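Local coordinates for endo-polygalacturonase (PDB 1BHE), which hydrolyses the alpha-1,4 links inside polygalacturonic acid, helping its soft-rot bacterium macerate plant tissue, at residues T72-V76 with A101-A105; V290-Y296 with D324-F330; M272-G278 with V300-K306. All coordinates share one frame; numbering follows the deposited sequence.

Interaction 1 of 3, residues T72-V76 with A101-A105; sequences TLRAV and AFITA
Ala75 lays its methyl group on the ring of Phe102, and this CH-pi contact is the main directed interaction between residues 72-76 and 101-105. CB stands 3.7 Å from the ring centroid and only 6° off the normal, nearly over the middle of the face. With Phe102 CG anti to the backbone N (chi1 -171°), the ring extends to strand 72-75. Its far end also abuts main chain: CZ lies 3.5 Å from Ala75 N, while Leu73 O sits at the ring edge, in plane.

The remaining contacts are aliphatic. Leu73 slants past the ring, its CG 3.7 Å from Phe102 CZ, and its CD2 branch reaches CD1 of Ile103 at 4.0 Å. No hydrogen bond joins the two segments; the Phe102 ring meets both side chains and main chain across the interior of the right-handed parallel beta-helix.

Strand 72-75 shares backbone hydrogen bonds with Phe52 on one neighbouring strand and with Thr118 and Asp120 on another, and Arg74, turned away from the contact, forms a salt bridge with Asp120. Ile119 of strand 118-120 packs on both Phe102 and Ile103, and Leu65 of strand 64-67 touches both Leu73 and Ile103.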
ATOM      1  N   THR A  72       4.421  -2.648 -20.876  1.00  6.81           N
ATOM      2  CA  THR A  72       3.845  -1.755 -19.878  1.00  7.28           C
ATOM      3  C   THR A  72       2.337  -1.635 -20.077  1.00  7.10           C
ATOM      4  O   THR A  72       1.878  -1.429 -21.203  1.00  7.56           O
ATOM      5  CB  THR A  72       4.474  -0.351 -19.982  1.00  7.70           C
ATOM      6  OG1 THR A  72       5.902  -0.451 -19.826  1.00  8.14           O
ATOM      7  CG2 THR A  72       3.938   0.584 -18.910  1.00  7.59           C
ATOM      8  N   LEU A  73       1.578  -1.780 -19.001  1.00  6.56           N
ATOM      9  CA  LEU A  73       0.135  -1.497 -19.031  1.00  5.85           C
ATOM     10  C   LEU A  73       0.058  -0.095 -18.413  1.00  5.47           C
ATOM     11  O   LEU A  73       0.354   0.063 -17.224  1.00  4.54           O
ATOM     12  CB  LEU A  73      -0.649  -2.534 -18.252  1.00  6.76           C
ATOM     13  CG  LEU A  73      -2.130  -2.246 -17.982  1.00  7.00           C
ATOM     14  CD1 LEU A  73      -2.916  -2.153 -19.284  1.00  7.07           C
ATOM     15  CD2 LEU A  73      -2.739  -3.318 -17.089  1.00  6.76           C
ATOM     16  N   ARG A  74      -0.256   0.902 -19.216  1.00  6.27           N
ATOM     17  CA  ARG A  74      -0.261   2.293 -18.783  1.00  7.35           C
ATOM     18  C   ARG A  74      -1.628   2.946 -18.711  1.00  7.43           C
ATOM     19  O   ARG A  74      -2.415   2.890 -19.658  1.00  6.81           O
ATOM     20  CB  ARG A  74       0.630   3.074 -19.767  1.00  9.03           C
ATOM     21  CG  ARG A  74       0.897   4.532 -19.423  1.00  9.84           C
ATOM     22  CD  ARG A  74       1.827   5.164 -20.465  1.00 11.33           C
ATOM     23  NE  ARG A  74       3.183   4.647 -20.312  1.00 12.44           N
ATOM     24  CZ  ARG A  74       4.108   4.594 -21.266  1.00 13.52           C
ATOM     25  NH1 ARG A  74       3.868   5.029 -22.492  1.00 14.03           N
ATOM     26  NH2 ARG A  74       5.296   4.083 -20.982  1.00 14.75           N
ATOM     27  N   ALA A  75      -1.894   3.588 -17.572  1.00  7.49           N
ATOM     28  CA  ALA A  75      -3.162   4.275 -17.352  1.00  8.39           C
ATOM     29  C   ALA A  75      -3.230   5.563 -18.167  1.00  8.69           C
ATOM     30  O   ALA A  75      -2.305   6.384 -18.106  1.00  8.85           O
ATOM     31  CB  ALA A  75      -3.350   4.565 -15.865  1.00  8.18           C
ATOM     32  N   VAL A  76      -4.305   5.737 -18.932  1.00  9.24           N
ATOM     33  CA  VAL A  76      -4.420   6.944 -19.751  1.00 10.05           C
ATOM     34  C   VAL A  76      -4.402   8.179 -18.867  1.00 10.04           C
ATOM     35  O   VAL A  76      -4.937   8.185 -17.753  1.00  9.40           O
ATOM     36  CB  VAL A  76      -5.660   6.938 -20.659  1.00 11.13           C
ATOM     37  CG1 VAL A  76      -5.551   5.798 -21.664  1.00 11.89           C
ATOM     38  CG2 VAL A  76      -6.954   6.812 -19.867  1.00 11.15           C
ATOM     39  N   ALA A 101     -10.479   2.966  -9.802  1.00  8.24           N
ATOM     40  CA  ALA A 101      -9.068   2.590  -9.830  1.00  7.51           C
ATOM     41  C   ALA A 101      -8.712   2.117 -11.238  1.00  7.27           C
ATOM     42  O   ALA A 101      -9.616   1.916 -12.057  1.00  7.93           O
ATOM     43  CB  ALA A 101      -8.773   1.491  -8.819  1.00  7.06           C
ATOM     44  N   PHE A 102      -7.430   1.926 -11.503  1.00  6.68           N
ATOM     45  CA  PHE A 102      -7.019   1.423 -12.816  1.00  6.17           C
ATOM     46  C   PHE A 102      -7.454  -0.024 -12.984  1.00  5.75           C
ATOM     47  O   PHE A 102      -8.062  -0.398 -13.994  1.00  6.09           O
ATOM     48  CB  PHE A 102      -5.515   1.582 -13.001  1.00  6.46           C
ATOM     49  CG  PHE A 102      -4.981   1.303 -14.374  1.00  6.06           C
ATOM     50  CD1 PHE A 102      -5.780   1.350 -15.502  1.00  6.38           C
ATOM     51  CD2 PHE A 102      -3.629   1.009 -14.523  1.00  6.22           C
ATOM     52  CE1 PHE A 102      -5.260   1.092 -16.759  1.00  6.36           C
ATOM     53  CE2 PHE A 102      -3.102   0.757 -15.778  1.00  5.98           C
ATOM     54  CZ  PHE A 102      -3.921   0.796 -16.887  1.00  5.96           C
ATOM     55  N   ILE A 103      -7.136  -0.867 -12.008  1.00  5.18           N
ATOM     56  CA  ILE A 103      -7.523  -2.276 -12.033  1.00  4.21           C
ATOM     57  C   ILE A 103      -8.320  -2.578 -10.758  1.00  4.79           C
ATOM     58  O   ILE A 103      -7.795  -2.330  -9.668  1.00  5.03           O
ATOM     59  CB  ILE A 103      -6.335  -3.233 -12.130  1.00  4.98           C
ATOM     60  CG1 ILE A 103      -5.512  -2.987 -13.413  1.00  5.12           C
ATOM     61  CG2 ILE A 103      -6.798  -4.690 -12.098  1.00  4.53           C
ATOM     62  CD1 ILE A 103      -4.150  -3.667 -13.320  1.00  6.43           C
ATOM     63  N   THR A 104      -9.558  -3.025 -10.915  1.00  4.41           N
ATOM     64  CA  THR A 104     -10.396  -3.313  -9.748  1.00  4.47           C
ATOM     65  C   THR A 104     -10.851  -4.769  -9.741  1.00  4.56           C
ATOM     66  O   THR A 104     -11.322  -5.300 -10.743  1.00  4.63           O
ATOM     67  CB  THR A 104     -11.642  -2.405  -9.720  1.00  4.97           C
ATOM     68  OG1 THR A 104     -11.275  -1.028  -9.871  1.00  4.84           O
ATOM     69  CG2 THR A 104     -12.380  -2.548  -8.391  1.00  4.84           C
ATOM     70  N   ALA A 105     -10.707  -5.435  -8.597  1.00  3.85           N
ATOM     71  CA  ALA A 105     -11.103  -6.823  -8.417  1.00  3.66           C
ATOM     72  C   ALA A 105     -12.128  -6.867  -7.277  1.00  4.45           C
ATOM     73  O   ALA A 105     -11.770  -6.599  -6.130  1.00  4.70           O
ATOM     74  CB  ALA A 105      -9.880  -7.667  -8.067  1.00  2.53           C
TER

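Interaction 2 of 3, residues V290-Y296 with D324-F330; sequences VVNGVRY and DWSDITF
Tyr296 and Phe330 lie side by side on the buried face of two parallel strands, their rings in an offset stack with centroids 4.8 Å apart and planes at 21°. Along Tyr296, CB stands near Thr329 O and Phe330 CD2; CG, anti to the carbonyl carbon (chi1 -50°), stays near the same two atoms. CD2 makes the tightest approach, 3.4 Å from Phe330 CE2 and above that ring toward its rim. CE2 lies 3.7 Å from CE2 and CZ of Phe330, with Ile328 CG2 at the tyrosine edge, and the Tyr296 side chain also packs on Leu279 and Ile281 of strand 277-282.

The strands run 3° from parallel in exact register, as successive rungs of the right-handed parallel beta-helix of family 28 glycosyl hydrolases. Six backbone hydrogen bonds tie them, among them Tyr296 N to Thr329 O at 2.8 Å. At Gly293 and Asp327 both chains take positive phi, yet the hydrogen bonding continues, Gly293 N to Ser326 O and Val294 N to Asp327 O.

Further up the buried face, Val291 CG2 rests over the five-membered ring of Trp325, 3.8 Å from its centroid. On the outer face Ser326 OG lies 3.1 Å from Asn292 OD1, and a water hydrogen-bonds Val294 O, Asp327 OD1 and Thr329 OG1. Arg295 NH2 stays 4.3 Å from Asp327 OD2, beyond a salt bridge, while NH1 hydrogen-bonds Asn264 and Thr266.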
ATOM      1  N   VAL A 290      -7.870  -0.844  19.208  1.00 15.11           N
ATOM      2  CA  VAL A 290      -6.972  -1.891  19.649  1.00 15.07           C
ATOM      3  C   VAL A 290      -5.925  -2.262  18.608  1.00 14.92           C
ATOM      4  O   VAL A 290      -6.220  -2.564  17.454  1.00 14.26           O
ATOM      5  CB  VAL A 290      -7.746  -3.181  20.020  1.00 15.48           C
ATOM      6  CG1 VAL A 290      -6.805  -4.316  20.397  1.00 15.99           C
ATOM      7  CG2 VAL A 290      -8.723  -2.915  21.153  1.00 16.00           C
ATOM      8  N   VAL A 291      -4.681  -2.301  19.049  1.00 14.17           N
ATOM      9  CA  VAL A 291      -3.534  -2.784  18.303  1.00 14.55           C
ATOM     10  C   VAL A 291      -2.884  -3.813  19.240  1.00 14.85           C
ATOM     11  O   VAL A 291      -2.402  -3.430  20.315  1.00 15.40           O
ATOM     12  CB  VAL A 291      -2.516  -1.720  17.889  1.00 14.53           C
ATOM     13  CG1 VAL A 291      -1.251  -2.363  17.329  1.00 14.94           C
ATOM     14  CG2 VAL A 291      -3.094  -0.748  16.867  1.00 14.57           C
ATOM     15  N   ASN A 292      -2.909  -5.088  18.874  1.00 14.44           N
ATOM     16  CA  ASN A 292      -2.357  -6.100  19.766  1.00 14.43           C
ATOM     17  C   ASN A 292      -1.556  -7.182  19.064  1.00 14.04           C
ATOM     18  O   ASN A 292      -2.026  -7.754  18.080  1.00 13.05           O
ATOM     19  CB  ASN A 292      -3.524  -6.743  20.542  1.00 15.45           C
ATOM     20  CG  ASN A 292      -3.021  -7.883  21.414  1.00 16.80           C
ATOM     21  OD1 ASN A 292      -2.437  -7.644  22.471  1.00 18.08           O
ATOM     22  ND2 ASN A 292      -3.209  -9.116  20.974  1.00 16.78           N
ATOM     23  N   GLY A 293      -0.383  -7.479  19.609  1.00 13.28           N
ATOM     24  CA  GLY A 293       0.475  -8.527  19.086  1.00 14.38           C
ATOM     25  C   GLY A 293       1.209  -8.123  17.817  1.00 14.60           C
ATOM     26  O   GLY A 293       0.915  -8.588  16.713  1.00 13.88           O
ATOM     27  N   VAL A 294       2.140  -7.192  17.968  1.00 14.65           N
ATOM     28  CA  VAL A 294       2.954  -6.697  16.868  1.00 15.23           C
ATOM     29  C   VAL A 294       4.411  -7.009  17.212  1.00 16.13           C
ATOM     30  O   VAL A 294       4.852  -6.629  18.303  1.00 17.38           O
ATOM     31  CB  VAL A 294       2.789  -5.193  16.608  1.00 14.86           C
ATOM     32  CG1 VAL A 294       3.650  -4.750  15.425  1.00 14.68           C
ATOM     33  CG2 VAL A 294       1.337  -4.827  16.342  1.00 14.42           C
ATOM     34  N   ARG A 295       5.114  -7.708  16.339  1.00 15.51           N
ATOM     35  CA  ARG A 295       6.499  -8.071  16.599  1.00 16.20           C
ATOM     36  C   ARG A 295       7.402  -7.728  15.423  1.00 15.83           C
ATOM     37  O   ARG A 295       7.191  -8.164  14.288  1.00 15.10           O
ATOM     38  CB  ARG A 295       6.638  -9.560  16.949  1.00 17.17           C
ATOM     39  CG  ARG A 295       6.012 -10.503  15.938  1.00 17.91           C
ATOM     40  CD  ARG A 295       5.588 -11.816  16.579  1.00 19.34           C
ATOM     41  NE  ARG A 295       4.454 -11.662  17.484  1.00 19.37           N
ATOM     42  CZ  ARG A 295       3.180 -11.642  17.116  1.00 19.51           C
ATOM     43  NH1 ARG A 295       2.839 -11.766  15.839  1.00 18.82           N
ATOM     44  NH2 ARG A 295       2.232 -11.494  18.032  1.00 19.52           N
ATOM     45  N   TYR A 296       8.430  -6.932  15.710  1.00 15.71           N
ATOM     46  CA  TYR A 296       9.399  -6.525  14.702  1.00 15.59           C
ATOM     47  C   TYR A 296      10.769  -7.143  14.993  1.00 16.09           C
ATOM     48  O   TYR A 296      11.268  -7.004  16.115  1.00 16.63           O
ATOM     49  CB  TYR A 296       9.575  -5.014  14.638  1.00 15.01           C
ATOM     50  CG  TYR A 296       8.350  -4.150  14.538  1.00 14.07           C
ATOM     51  CD1 TYR A 296       7.803  -3.811  13.300  1.00 13.73           C
ATOM     52  CD2 TYR A 296       7.741  -3.648  15.674  1.00 13.82           C
ATOM     53  CE1 TYR A 296       6.684  -3.002  13.216  1.00 13.38           C
ATOM     54  CE2 TYR A 296       6.621  -2.837  15.607  1.00 13.53           C
ATOM     55  CZ  TYR A 296       6.097  -2.524  14.365  1.00 13.38           C
ATOM     56  OH  TYR A 296       4.983  -1.725  14.294  1.00 12.83           O
ATOM     57  N   ASP A 324      -5.747   1.324  22.513  1.00 22.19           N
ATOM     58  CA  ASP A 324      -5.504   0.211  23.424  1.00 21.68           C
ATOM     59  C   ASP A 324      -4.463  -0.683  22.743  1.00 21.12           C
ATOM     60  O   ASP A 324      -4.778  -1.620  22.016  1.00 19.78           O
ATOM     61  CB  ASP A 324      -6.754  -0.576  23.779  1.00 22.44           C
ATOM     62  CG  ASP A 324      -6.479  -1.723  24.732  1.00 22.94           C
ATOM     63  OD1 ASP A 324      -5.365  -1.810  25.289  1.00 23.59           O
ATOM     64  OD2 ASP A 324      -7.384  -2.559  24.932  1.00 23.50           O
ATOM     65  N   TRP A 325      -3.219  -0.226  22.828  1.00 20.11           N
ATOM     66  CA  TRP A 325      -2.100  -0.856  22.136  1.00 20.35           C
ATOM     67  C   TRP A 325      -1.256  -1.664  23.111  1.00 20.90           C
ATOM     68  O   TRP A 325      -0.782  -1.131  24.118  1.00 20.47           O
ATOM     69  CB  TRP A 325      -1.293   0.224  21.411  1.00 19.55           C
ATOM     70  CG  TRP A 325      -2.037   1.073  20.422  1.00 19.02           C
ATOM     71  CD1 TRP A 325      -3.303   0.910  19.940  1.00 18.74           C
ATOM     72  CD2 TRP A 325      -1.528   2.231  19.738  1.00 18.76           C
ATOM     73  NE1 TRP A 325      -3.633   1.883  19.041  1.00 18.45           N
ATOM     74  CE2 TRP A 325      -2.548   2.707  18.891  1.00 18.68           C
ATOM     75  CE3 TRP A 325      -0.310   2.914  19.762  1.00 18.50           C
ATOM     76  CZ2 TRP A 325      -2.398   3.835  18.084  1.00 18.52           C
ATOM     77  CZ3 TRP A 325      -0.157   4.025  18.956  1.00 18.66           C
ATOM     78  CH2 TRP A 325      -1.194   4.479  18.129  1.00 18.77           C
ATOM     79  N   SER A 326      -1.089  -2.959  22.836  1.00 20.74           N
ATOM     80  CA  SER A 326      -0.308  -3.811  23.728  1.00 21.39           C
ATOM     81  C   SER A 326       0.404  -4.937  22.992  1.00 21.29           C
ATOM     82  O   SER A 326       0.183  -5.179  21.806  1.00 21.08           O
ATOM     83  CB  SER A 326      -1.198  -4.368  24.842  1.00 22.20           C
ATOM     84  OG  SER A 326      -2.243  -5.174  24.328  1.00 23.11           O
ATOM     85  N   ASP A 327       1.285  -5.631  23.706  1.00 20.54           N
ATOM     86  CA  ASP A 327       2.078  -6.728  23.168  1.00 20.87           C
ATOM     87  C   ASP A 327       2.786  -6.294  21.887  1.00 20.71           C
ATOM     88  O   ASP A 327       2.594  -6.812  20.794  1.00 19.97           O
ATOM     89  CB  ASP A 327       1.254  -7.995  22.967  1.00 20.70           C
ATOM     90  CG  ASP A 327       2.070  -9.200  22.542  1.00 20.75           C
ATOM     91  OD1 ASP A 327       3.308  -9.203  22.710  1.00 20.39           O
ATOM     92  OD2 ASP A 327       1.465 -10.159  22.011  1.00 21.18           O
ATOM     93  N   ILE A 328       3.629  -5.277  22.042  1.00 20.68           N
ATOM     94  CA  ILE A 328       4.413  -4.688  20.960  1.00 21.06           C
ATOM     95  C   ILE A 328       5.888  -4.931  21.242  1.00 21.34           C
ATOM     96  O   ILE A 328       6.419  -4.490  22.268  1.00 21.34           O
ATOM     97  CB  ILE A 328       4.109  -3.187  20.815  1.00 20.81           C
ATOM     98  CG1 ILE A 328       2.623  -2.951  20.537  1.00 21.27           C
ATOM     99  CG2 ILE A 328       4.942  -2.559  19.708  1.00 20.65           C
ATOM    100  CD1 ILE A 328       2.141  -1.541  20.797  1.00 21.40           C
ATOM    101  N   THR A 329       6.555  -5.725  20.406  1.00 21.97           N
ATOM    102  CA  THR A 329       7.951  -6.066  20.634  1.00 22.55           C
ATOM    103  C   THR A 329       8.870  -5.720  19.472  1.00 22.82           C
ATOM    104  O   THR A 329       8.529  -5.837  18.295  1.00 23.07           O
ATOM    105  CB  THR A 329       8.122  -7.574  20.927  1.00 23.15           C
ATOM    106  OG1 THR A 329       7.669  -8.317  19.782  1.00 24.84           O
ATOM    107  CG2 THR A 329       7.331  -8.020  22.142  1.00 22.57           C
ATOM    108  N   PHE A 330      10.076  -5.278  19.814  1.00 22.22           N
ATOM    109  CA  PHE A 330      11.126  -4.979  18.855  1.00 22.23           C
ATOM    110  C   PHE A 330      12.351  -5.824  19.230  1.00 22.60           C
ATOM    111  O   PHE A 330      12.792  -5.758  20.377  1.00 23.12           O
ATOM    112  CB  PHE A 330      11.525  -3.514  18.826  1.00 21.56           C
ATOM    113  CG  PHE A 330      10.478  -2.494  18.506  1.00 21.10           C
ATOM    114  CD1 PHE A 330       9.549  -2.098  19.450  1.00 20.87           C
ATOM    115  CD2 PHE A 330      10.427  -1.911  17.247  1.00 20.79           C
ATOM    116  CE1 PHE A 330       8.581  -1.160  19.152  1.00 20.81           C
ATOM    117  CE2 PHE A 330       9.472  -0.962  16.943  1.00 20.56           C
ATOM    118  CZ  PHE A 330       8.545  -0.586  17.893  1.00 20.65           C
TER
HETATM  119  O   HOH W   1       4.883  -8.722  20.302  1.00 22.76           O

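Interaction 3 of 3, residues M272-G278 with V300-K306; sequences MNGTTNG and VMKNVAK
Gly278 N donates to Lys306 O at 2.8 Å, meeting that carbonyl with a 32° tilt out of its plane. The same lysine donates its own N to Thr276 O at 3.0 Å, and these two bonds bracket Asn277 where the parallel pairing resumes beyond the turn. Before the turn the ladder is built from Met272 N to Val300 O, Lys302 N to Met272 O and Gly274 N to Lys302 O, the last nearly straight at the acceptor.

Between the two sets of bonds both chains turn, and Val304 packs into the bend against Thr275 and Gly278. Its CG1, anti to the backbone N (chi1 175°), lies 3.3 Å from Thr275 O and also reaches Gly278 N, while CG2 stands against the same Thr275 carbonyl from the other branch. On the buried face Met272 and Met301 run side by side, Met272 SD 3.8 Å from Met301 CG; the Met301 sulfur passes on to Gly278 CA, 4.0 Å away.

The opposite face is polar. Asn277 lies alongside Lys306, its OD1 3.6 Å from Lys306 CB and close to CD, so the carbonyl end of the amide touches the aliphatic part of the lysine. The other end of that amide, ND2, bonds the backbone carbonyl of His251, fixing how the group is turned. Asn273 and Asn303 also point the same way, with amide planes 54° apart.

Such stacked turns, where one beta-helix face gives way to the next, are a feature of the right-handed parallel beta-helix. Here they adjoin the probable active site: the Asn277 side chain is about 4 Å from that of His251, an inferred active-site residue, and the Thr276 side chain about 8 Å from that of Asp223, the predicted proton donor.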
ATOM      1  N   MET A 272      15.854  -0.998   5.354  1.00 16.61           N
ATOM      2  CA  MET A 272      15.325   0.325   5.038  1.00 16.13           C
ATOM      3  C   MET A 272      16.441   1.320   4.735  1.00 17.03           C
ATOM      4  O   MET A 272      17.402   1.445   5.500  1.00 16.78           O
ATOM      5  CB  MET A 272      14.454   0.837   6.183  1.00 15.85           C
ATOM      6  CG  MET A 272      13.383  -0.132   6.651  1.00 15.50           C
ATOM      7  SD  MET A 272      12.303   0.499   7.930  1.00 15.99           S
ATOM      8  CE  MET A 272      11.181   1.519   6.979  1.00 15.59           C
ATOM      9  N   ASN A 273      16.322   2.022   3.610  1.00 16.90           N
ATOM     10  CA  ASN A 273      17.320   3.018   3.241  1.00 17.55           C
ATOM     11  C   ASN A 273      16.646   4.298   2.761  1.00 16.97           C
ATOM     12  O   ASN A 273      16.009   4.305   1.709  1.00 16.18           O
ATOM     13  CB  ASN A 273      18.274   2.498   2.166  1.00 18.89           C
ATOM     14  CG  ASN A 273      19.457   3.421   1.937  1.00 20.59           C
ATOM     15  OD1 ASN A 273      19.375   4.634   2.124  1.00 20.50           O
ATOM     16  ND2 ASN A 273      20.589   2.848   1.527  1.00 21.76           N
ATOM     17  N   GLY A 274      16.760   5.362   3.551  1.00 16.02           N
ATOM     18  CA  GLY A 274      16.187   6.643   3.187  1.00 15.51           C
ATOM     19  C   GLY A 274      14.737   6.883   3.544  1.00 15.30           C
ATOM     20  O   GLY A 274      14.247   7.998   3.321  1.00 15.35           O
ATOM     21  N   THR A 275      14.025   5.884   4.046  1.00 14.30           N
ATOM     22  CA  THR A 275      12.641   6.049   4.481  1.00 14.41           C
ATOM     23  C   THR A 275      12.601   7.120   5.560  1.00 15.19           C
ATOM     24  O   THR A 275      13.471   7.073   6.445  1.00 15.77           O
ATOM     25  CB  THR A 275      12.078   4.726   5.038  1.00 13.72           C
ATOM     26  OG1 THR A 275      12.759   3.618   4.428  1.00 13.18           O
ATOM     27  CG2 THR A 275      10.591   4.592   4.747  1.00 13.63           C
ATOM     28  N   THR A 276      11.650   8.054   5.535  1.00 15.40           N
ATOM     29  CA  THR A 276      11.676   9.094   6.566  1.00 16.81           C
ATOM     30  C   THR A 276      11.297   8.560   7.938  1.00 16.58           C
ATOM     31  O   THR A 276      11.835   9.038   8.942  1.00 16.41           O
ATOM     32  CB  THR A 276      10.897  10.368   6.224  1.00 17.64           C
ATOM     33  OG1 THR A 276       9.624  10.392   6.867  1.00 19.46           O
ATOM     34  CG2 THR A 276      10.742  10.513   4.725  1.00 17.16           C
ATOM     35  N   ASN A 277      10.399   7.589   8.008  1.00 15.72           N
ATOM     36  CA  ASN A 277      10.031   6.934   9.258  1.00 15.61           C
ATOM     37  C   ASN A 277      10.355   5.445   9.079  1.00 14.87           C
ATOM     38  O   ASN A 277      10.285   4.945   7.950  1.00 14.44           O
ATOM     39  CB  ASN A 277       8.568   7.100   9.634  1.00 16.28           C
ATOM     40  CG  ASN A 277       8.047   8.514   9.616  1.00 17.50           C
ATOM     41  OD1 ASN A 277       8.561   9.394  10.318  1.00 18.57           O
ATOM     42  ND2 ASN A 277       7.018   8.757   8.813  1.00 17.65           N
ATOM     43  N   GLY A 278      10.714   4.760  10.157  1.00 14.59           N
ATOM     44  CA  GLY A 278      11.046   3.341  10.059  1.00 13.24           C
ATOM     45  C   GLY A 278       9.820   2.483  10.360  1.00 13.80           C
ATOM     46  O   GLY A 278       8.993   2.201   9.486  1.00 12.81           O
ATOM     47  N   VAL A 300      17.062  -3.530   9.667  1.00 19.81           N
ATOM     48  CA  VAL A 300      18.279  -2.733   9.528  1.00 20.60           C
ATOM     49  C   VAL A 300      17.955  -1.440   8.777  1.00 20.72           C
ATOM     50  O   VAL A 300      17.484  -1.494   7.640  1.00 20.02           O
ATOM     51  CB  VAL A 300      19.400  -3.483   8.799  1.00 20.94           C
ATOM     52  CG1 VAL A 300      20.633  -2.600   8.617  1.00 21.36           C
ATOM     53  CG2 VAL A 300      19.797  -4.756   9.542  1.00 21.48           C
ATOM     54  N   MET A 301      18.190  -0.294   9.412  1.00 21.34           N
ATOM     55  CA  MET A 301      17.888   0.992   8.799  1.00 22.03           C
ATOM     56  C   MET A 301      19.115   1.866   8.557  1.00 22.16           C
ATOM     57  O   MET A 301      20.054   1.915   9.350  1.00 21.49           O
ATOM     58  CB  MET A 301      16.904   1.782   9.665  1.00 22.21           C
ATOM     59  CG  MET A 301      15.552   1.120   9.870  1.00 22.78           C
ATOM     60  SD  MET A 301      14.609   1.917  11.180  1.00 23.17           S
ATOM     61  CE  MET A 301      14.299   0.540  12.279  1.00 23.56           C
ATOM     62  N   LYS A 302      19.085   2.582   7.441  1.00 21.95           N
ATOM     63  CA  LYS A 302      20.130   3.494   7.009  1.00 22.50           C
ATOM     64  C   LYS A 302      19.473   4.783   6.499  1.00 22.01           C
ATOM     65  O   LYS A 302      18.571   4.730   5.661  1.00 20.95           O
ATOM     66  CB  LYS A 302      20.972   2.936   5.869  1.00 23.86           C
ATOM     67  CG  LYS A 302      21.749   1.656   6.062  1.00 25.58           C
ATOM     68  CD  LYS A 302      22.788   1.458   4.963  1.00 27.21           C
ATOM     69  CE  LYS A 302      22.549   0.180   4.174  1.00 28.03           C
ATOM     70  NZ  LYS A 302      23.584  -0.854   4.470  1.00 28.95           N
ATOM     71  N   ASN A 303      19.895   5.933   7.003  1.00 21.26           N
ATOM     72  CA  ASN A 303      19.352   7.218   6.587  1.00 21.01           C
ATOM     73  C   ASN A 303      17.854   7.355   6.830  1.00 20.12           C
ATOM     74  O   ASN A 303      17.117   7.952   6.040  1.00 19.63           O
ATOM     75  CB  ASN A 303      19.684   7.487   5.113  1.00 22.01           C
ATOM     76  CG  ASN A 303      21.160   7.684   4.838  1.00 22.89           C
ATOM     77  OD1 ASN A 303      21.899   8.249   5.641  1.00 23.33           O
ATOM     78  ND2 ASN A 303      21.632   7.213   3.692  1.00 23.65           N
ATOM     79  N   VAL A 304      17.381   6.869   7.972  1.00 18.84           N
ATOM     80  CA  VAL A 304      15.996   6.983   8.404  1.00 18.09           C
ATOM     81  C   VAL A 304      15.917   7.969   9.565  1.00 18.26           C
ATOM     82  O   VAL A 304      16.401   7.690  10.661  1.00 17.14           O
ATOM     83  CB  VAL A 304      15.445   5.606   8.824  1.00 18.01           C
ATOM     84  CG1 VAL A 304      14.044   5.705   9.398  1.00 18.08           C
ATOM     85  CG2 VAL A 304      15.467   4.637   7.645  1.00 17.24           C
ATOM     86  N   ALA A 305      15.299   9.122   9.348  1.00 18.83           N
ATOM     87  CA  ALA A 305      15.180  10.167  10.351  1.00 19.17           C
ATOM     88  C   ALA A 305      14.487   9.755  11.636  1.00 19.10           C
ATOM     89  O   ALA A 305      14.910  10.157  12.723  1.00 18.66           O
ATOM     90  CB  ALA A 305      14.454  11.380   9.756  1.00 19.14           C
ATOM     91  N   LYS A 306      13.396   9.009  11.557  1.00 19.05           N
ATOM     92  CA  LYS A 306      12.624   8.568  12.713  1.00 19.52           C
ATOM     93  C   LYS A 306      12.455   7.053  12.674  1.00 19.77           C
ATOM     94  O   LYS A 306      11.456   6.544  12.161  1.00 19.45           O
ATOM     95  CB  LYS A 306      11.247   9.245  12.691  1.00 20.05           C
ATOM     96  CG  LYS A 306      11.226  10.713  13.068  1.00 21.00           C
ATOM     97  CD  LYS A 306       9.819  11.225  13.332  1.00 21.41           C
ATOM     98  CE  LYS A 306       9.707  12.702  12.991  1.00 22.38           C
ATOM     99  NZ  LYS A 306       9.025  13.474  14.070  1.00 22.41           N
TER

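How the interactions relate
All three interactions belong to the same beta-helix, but they join it differently. Interaction 1 is a buried contact across the interior, without hydrogen bonds and carried mainly by apolar side chains. Interactions 2 and 3 instead join neighbouring rungs through backbone ladders, with an aromatic pair or a methionine pair on the buried side and mostly polar groups on the other; both are only partly buried. They share strand 290-302, which gives its first half to interaction 2 and its last residues to interaction 3, their centres about 21 Å apart. Interaction 2 is continuous strand, whereas interaction 3 follows a turn and lies beside the probable active-site residues. Interaction 1 lies on the opposite side of the chain's centre from both.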